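PDB 2R00: aspartate-semialdehyde dehydrogenase 2 from Vibrio cholerae, which catalyses the NADPH-dependent reductive dephosphorylation of L-aspartyl-4-phosphate to L-aspartate-semialdehyde, a step on the way to lysine, threonine and methionine. Local coordinates for residues A[155-160]-A[245-250]. Numbering follows the deposited sequence.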
ATOM      1  N   THR A 155       3.055  -3.774   4.098  1.00 23.73           N
ATOM      2  CA  THR A 155       2.686  -4.127   2.732  1.00 24.76           C
ATOM      3  C   THR A 155       3.855  -3.804   1.795  1.00 25.11           C
ATOM      4  O   THR A 155       4.370  -2.679   1.815  1.00 25.68           O
ATOM      5  CB  THR A 155       1.409  -3.368   2.271  1.00 25.04           C
ATOM      6  OG1 THR A 155       0.329  -3.664   3.161  1.00 25.08           O
ATOM      7  CG2 THR A 155       1.010  -3.791   0.856  1.00 25.58           C
ATOM      8  N   THR A 156       4.291  -4.793   1.008  1.00 25.04           N
ATOM      9  CA  THR A 156       5.358  -4.592   0.030  1.00 25.03           C
ATOM     10  C   THR A 156       4.771  -4.618  -1.369  1.00 25.76           C
ATOM     11  O   THR A 156       3.785  -5.305  -1.623  1.00 25.46           O
ATOM     12  CB  THR A 156       6.493  -5.667   0.112  1.00 24.88           C
ATOM     13  OG1 THR A 156       5.999  -6.947  -0.318  1.00 25.17           O
ATOM     14  CG2 THR A 156       7.057  -5.776   1.524  1.00 24.15           C
ATOM     15  N   TYR A 157       5.409  -3.889  -2.277  1.00 26.62           N
ATOM     16  CA  TYR A 157       4.904  -3.726  -3.627  1.00 28.11           C
ATOM     17  C   TYR A 157       6.025  -3.995  -4.619  1.00 29.43           C
ATOM     18  O   TYR A 157       7.098  -3.396  -4.534  1.00 28.67           O
ATOM     19  CB  TYR A 157       4.392  -2.298  -3.838  1.00 27.75           C
ATOM     20  CG  TYR A 157       3.358  -1.821  -2.850  1.00 27.06           C
ATOM     21  CD1 TYR A 157       3.727  -1.072  -1.736  1.00 28.51           C
ATOM     22  CD2 TYR A 157       2.008  -2.085  -3.046  1.00 27.35           C
ATOM     23  CE1 TYR A 157       2.780  -0.603  -0.826  1.00 27.73           C
ATOM     24  CE2 TYR A 157       1.046  -1.621  -2.149  1.00 27.93           C
ATOM     25  CZ  TYR A 157       1.440  -0.882  -1.039  1.00 28.25           C
ATOM     26  OH  TYR A 157       0.499  -0.433  -0.138  1.00 27.76           O
ATOM     27  N   GLN A 158       5.761  -4.902  -5.551  1.00 31.33           N
ATOM     28  CA  GLN A 158       6.681  -5.204  -6.634  1.00 34.17           C
ATOM     29  C   GLN A 158       5.888  -5.600  -7.872  1.00 34.85           C
ATOM     30  O   GLN A 158       4.727  -5.990  -7.771  1.00 34.87           O
ATOM     31  CB  GLN A 158       7.647  -6.327  -6.233  1.00 33.80           C
ATOM     32  CG  GLN A 158       6.967  -7.625  -5.848  1.00 35.19           C
ATOM     33  CD  GLN A 158       7.909  -8.605  -5.164  1.00 36.69           C
ATOM     34  OE1 GLN A 158       9.071  -8.747  -5.558  1.00 41.66           O
ATOM     35  NE2 GLN A 158       7.413  -9.281  -4.127  1.00 38.57           N
ATOM     36  N   SER A 159       6.532  -5.500  -9.033  1.00 36.34           N
ATOM     37  CA  SER A 159       5.907  -5.801 -10.324  1.00 37.91           C
ATOM     38  C   SER A 159       5.441  -7.249 -10.395  1.00 39.18           C
ATOM     39  O   SER A 159       6.078  -8.136  -9.827  1.00 38.75           O
ATOM     40  CB  SER A 159       6.925  -5.591 -11.433  1.00 37.49           C
ATOM     41  OG  SER A 159       7.994  -6.511 -11.271  1.00 37.87           O
ATOM     42  N   VAL A 160       4.352  -7.491 -11.120  1.00 41.00           N
ATOM     43  CA  VAL A 160       3.905  -8.866 -11.369  1.00 42.86           C
ATOM     44  C   VAL A 160       4.885  -9.642 -12.265  1.00 43.70           C
ATOM     45  O   VAL A 160       5.036 -10.854 -12.113  1.00 43.73           O
ATOM     46  CB  VAL A 160       2.426  -8.932 -11.882  1.00 43.13           C
ATOM     47  CG1 VAL A 160       2.260  -8.222 -13.223  1.00 43.62           C
ATOM     48  CG2 VAL A 160       1.923 -10.391 -11.956  1.00 43.85           C
ATOM     49  N   ALA A 245       8.618  -0.748  -3.084  1.00 28.45           N
ATOM     50  CA  ALA A 245       8.087   0.098  -2.017  1.00 27.95           C
ATOM     51  C   ALA A 245       7.449  -0.744  -0.922  1.00 27.53           C
ATOM     52  O   ALA A 245       7.026  -1.874  -1.175  1.00 27.62           O
ATOM     53  CB  ALA A 245       7.082   1.093  -2.578  1.00 27.23           C
ATOM     54  N   GLU A 246       7.401  -0.181   0.288  1.00 27.28           N
ATOM     55  CA  GLU A 246       6.745  -0.789   1.442  1.00 27.37           C
ATOM     56  C   GLU A 246       6.013   0.272   2.227  1.00 26.81           C
ATOM     57  O   GLU A 246       6.541   1.347   2.435  1.00 26.85           O
ATOM     58  CB  GLU A 246       7.760  -1.408   2.388  1.00 27.97           C
ATOM     59  CG  GLU A 246       8.705  -2.354   1.736  1.00 29.71           C
ATOM     60  CD  GLU A 246       9.722  -2.866   2.687  1.00 31.45           C
ATOM     61  OE1 GLU A 246      10.140  -2.120   3.597  1.00 34.26           O
ATOM     62  OE2 GLU A 246      10.106  -4.021   2.524  1.00 33.28           O
ATOM     63  N   ALA A 247       4.802  -0.051   2.666  1.00 26.34           N
ATOM     64  CA  ALA A 247       4.050   0.768   3.607  1.00 25.63           C
ATOM     65  C   ALA A 247       4.156   0.067   4.952  1.00 25.26           C
ATOM     66  O   ALA A 247       3.877  -1.140   5.048  1.00 25.31           O
ATOM     67  CB  ALA A 247       2.587   0.868   3.173  1.00 25.14           C
ATOM     68  N   VAL A 248       4.590   0.795   5.979  1.00 25.05           N
ATOM     69  CA  VAL A 248       4.881   0.181   7.280  1.00 25.04           C
ATOM     70  C   VAL A 248       4.074   0.830   8.392  1.00 25.24           C
ATOM     71  O   VAL A 248       4.100   2.057   8.565  1.00 24.68           O
ATOM     72  CB  VAL A 248       6.400   0.273   7.669  1.00 25.28           C
ATOM     73  CG1 VAL A 248       6.692  -0.573   8.918  1.00 25.25           C
ATOM     74  CG2 VAL A 248       7.292  -0.161   6.516  1.00 25.44           C
ATOM     75  N   HIS A 249       3.348  -0.000   9.137  1.00 25.44           N
ATOM     76  CA  HIS A 249       2.760   0.433  10.392  1.00 26.48           C
ATOM     77  C   HIS A 249       3.412  -0.325  11.543  1.00 26.87           C
ATOM     78  O   HIS A 249       3.513  -1.557  11.494  1.00 27.09           O
ATOM     79  CB  HIS A 249       1.244   0.208  10.423  1.00 26.30           C
ATOM     80  CG  HIS A 249       0.632   0.516  11.755  1.00 26.58           C
ATOM     81  ND1 HIS A 249       0.274   1.791  12.135  1.00 28.23           N
ATOM     82  CD2 HIS A 249       0.354  -0.281  12.813  1.00 27.52           C
ATOM     83  CE1 HIS A 249      -0.220   1.760  13.361  1.00 26.56           C
ATOM     84  NE2 HIS A 249      -0.179   0.514  13.795  1.00 26.07           N
ATOM     85  N   VAL A 250       3.848   0.412  12.564  1.00 27.45           N
ATOM     86  CA  VAL A 250       4.419  -0.198  13.760  1.00 28.36           C
ATOM     87  C   VAL A 250       3.681   0.194  15.041  1.00 28.67           C
ATOM     88  O   VAL A 250       3.332   1.351  15.258  1.00 28.30           O
ATOM     89  CB  VAL A 250       5.961   0.042  13.895  1.00 28.65           C
ATOM     90  CG1 VAL A 250       6.686  -0.530  12.681  1.00 29.06           C
ATOM     91  CG2 VAL A 250       6.295   1.501  14.052  1.00 29.27           C
TER
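Two neighbouring antiparallel strands of the sheet in the dimerisation domain meet where Thr155, Thr156 and Tyr157 pair with Ala247, Glu246 and Ala245. Thr155 and Ala247 form a hydrogen-bonded pair: Thr155 N gives to Ala247 O at 2.9 Å, and Ala247 N returns a bond to Thr155 O at 2.8 Å. Two residues on, past the non-hydrogen-bonded pair Thr156-Glu246, Tyr157 N reaches Ala245 O at 2.8 Å; the reverse bond from Ala245 N to Tyr157 O is weak. On the face of Thr155 and Tyr157, the tyrosine ring turns an edge to Ala245, whose C lies in its plane. Tyr157 CG is anti to the carbonyl carbon, beside the backbone N (chi1 -55°), which carries Tyr157 CD1 to 4.1 Å from Ala245 CB and Tyr157 OH to 4.1 Å from Ala247 CB; the small alanine methyls leave room for this ring. Trp310 lies nearly parallel to it, and Tyr157 OH is hydrogen-bonded to Tyr157 OH of the second subunit. On the other face, beta-branched Thr156, well suited to a strand, lies beside Glu246: Thr156 CG2 packs 3.8 Å from the aliphatic Glu246 CG and 3.7 Å from Glu246 OE2. The glutamate, extended beyond CG, also meets Ser132, Gln135 and Met136 of helix 131-147. One face of this mixed sheet thus joins the dimer interface, while the other backs the active site, with Glu246 close to His244, the probable proton acceptor, and about 7 Å, side chain to side chain, from the catalytic Cys131.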